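Local coordinates for cell division control protein 45 cdc45 putative (Entamoeba histolytica, PDB 6CC2), which probably acts in DNA replication, as Cdc45 proteins do by joining Mcm2-7 and GINS in the CMG helicase, at residues N319-L322 with L323-G327. Numbering follows the deposited sequence.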
loop_
_atom_site.group_PDB
_atom_site.type_symbol
_atom_site.label_atom_id
_atom_site.label_comp_id
_atom_site.label_asym_id
_atom_site.label_seq_id
_atom_site.Cartn_x
_atom_site.Cartn_y
_atom_site.Cartn_z
ATOM N N ASN A 319 1.190 -10.219 -29.354
ATOM C CA ASN A 319 1.218 -9.082 -30.278
ATOM C C ASN A 319 -0.199 -8.600 -30.573
ATOM O O ASN A 319 -0.456 -7.390 -30.605
ATOM C CB ASN A 319 1.931 -9.451 -31.576
ATOM C CG ASN A 319 3.430 -9.695 -31.393
ATOM O OD1 ASN A 319 4.041 -9.216 -30.448
ATOM N ND2 ASN A 319 4.015 -10.445 -32.306
ATOM N N LYS A 320 -1.138 -9.533 -30.768
ATOM C CA LYS A 320 -2.535 -9.158 -30.984
ATOM C C LYS A 320 -3.096 -8.420 -29.779
ATOM O O LYS A 320 -3.780 -7.398 -29.920
ATOM C CB LYS A 320 -3.396 -10.396 -31.276
ATOM C CG LYS A 320 -3.366 -10.868 -32.713
ATOM C CD LYS A 320 -4.167 -12.176 -32.882
ATOM C CE LYS A 320 -5.103 -12.122 -34.079
ATOM N NZ LYS A 320 -5.331 -13.465 -34.641
ATOM N N PHE A 321 -2.836 -8.944 -28.580
ATOM C CA PHE A 321 -3.328 -8.320 -27.352
ATOM C C PHE A 321 -2.787 -6.904 -27.205
ATOM O O PHE A 321 -3.544 -5.956 -26.961
ATOM C CB PHE A 321 -2.936 -9.202 -26.165
ATOM C CG PHE A 321 -2.792 -8.460 -24.868
ATOM C CD1 PHE A 321 -3.885 -7.914 -24.233
ATOM C CD2 PHE A 321 -1.538 -8.322 -24.283
ATOM C CE1 PHE A 321 -3.734 -7.233 -23.026
ATOM C CE2 PHE A 321 -1.382 -7.641 -23.089
ATOM C CZ PHE A 321 -2.484 -7.095 -22.463
ATOM N N LEU A 322 -1.481 -6.730 -27.386
ATOM C CA LEU A 322 -0.882 -5.411 -27.228
ATOM C C LEU A 322 -1.472 -4.412 -28.218
ATOM O O LEU A 322 -1.805 -3.278 -27.853
ATOM C CB LEU A 322 0.631 -5.502 -27.414
ATOM C CG LEU A 322 1.398 -4.194 -27.606
ATOM C CD1 LEU A 322 1.212 -3.261 -26.420
ATOM C CD2 LEU A 322 2.884 -4.472 -27.842
ATOM N N LEU A 323 -1.595 -4.805 -29.481
ATOM C CA LEU A 323 -2.116 -3.871 -30.476
ATOM C C LEU A 323 -3.566 -3.513 -30.182
ATOM O O LEU A 323 -3.956 -2.345 -30.286
ATOM C CB LEU A 323 -1.992 -4.475 -31.866
ATOM C CG LEU A 323 -2.466 -3.591 -33.026
ATOM C CD1 LEU A 323 -1.734 -2.259 -32.999
ATOM C CD2 LEU A 323 -2.258 -4.291 -34.369
ATOM N N LYS A 324 -4.380 -4.505 -29.820
ATOM C CA LYS A 324 -5.777 -4.247 -29.509
ATOM C C LYS A 324 -5.917 -3.366 -28.275
ATOM O O LYS A 324 -6.743 -2.441 -28.264
ATOM C CB LYS A 324 -6.514 -5.574 -29.315
ATOM C CG LYS A 324 -6.797 -6.323 -30.631
ATOM C CD LYS A 324 -7.750 -5.531 -31.494
ATOM C CE LYS A 324 -8.522 -6.431 -32.463
ATOM N NZ LYS A 324 -9.483 -5.655 -33.272
HETATM N N MSE A 325 -5.105 -3.617 -27.240
HETATM C CA MSE A 325 -5.186 -2.863 -25.998
HETATM C C MSE A 325 -4.742 -1.420 -26.196
HETATM O O MSE A 325 -5.274 -0.504 -25.560
HETATM C CB MSE A 325 -4.355 -3.525 -24.913
HETATM C CG MSE A 325 -5.016 -4.725 -24.267
HETATM SE SE MSE A 325 -6.641 -4.255 -23.258
HETATM C CE MSE A 325 -5.865 -3.022 -21.990
ATOM N N GLU A 326 -3.760 -1.209 -27.074
ATOM C CA GLU A 326 -3.381 0.147 -27.436
ATOM C C GLU A 326 -4.590 0.919 -27.942
ATOM O O GLU A 326 -4.856 2.038 -27.488
ATOM C CB GLU A 326 -2.266 0.121 -28.482
ATOM C CG GLU A 326 -0.904 -0.272 -27.921
ATOM C CD GLU A 326 0.195 -0.268 -28.972
ATOM O OE1 GLU A 326 -0.078 0.135 -30.123
ATOM O OE2 GLU A 326 1.330 -0.668 -28.646
ATOM N N GLY A 327 -5.350 0.320 -28.871
ATOM C CA GLY A 327 -6.552 0.969 -29.371
ATOM C C GLY A 327 -7.613 1.132 -28.299
ATOM O O GLY A 327 -8.188 2.211 -28.135
#
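Met325 N donates to Phe321 O at 2.8 Å, and its N-H...O angle of 158° marks a regular i to i+4 bond of an alpha-helix, here the middle of helix 315-331. The same spacing recurs on either side: Lys324 N meets Lys320 O at 3.0 Å, Glu326 N meets Leu322 O at 3.0 Å, and Leu323 N bonds to Asn319 O. Four successive backbone bonds thus hold about two turns of helix, from Asn319 to Glu326. On its buried side, Phe321 and Met325, a selenomethionine, form a Met-aromatic contact, with Met325 SE 5.3 Å from the Phe321 ring centroid and 65° off the ring normal, an oblique approach. The bend at chi2 places Met325 SE 4.2 Å from Phe321 CE1, whereas chi3 directs only the terminal CE. Leu259 lies against Phe321, while Phe334 and Leu337 meet Met325, so this pair packs the helix onto neighbouring loops. One residue further along, Leu322 and Glu326 pair at the same spacing, and Phe338 of strand 338-344 touches both. Glu326 CG passes 3.1 Å from Leu322 O, and the chain, extended beyond CG (chi2 -179°), carries the carboxylate across the leucine branch at an oblique angle, where Glu326 OE2 lies 3.4 Å from Leu322 CD1.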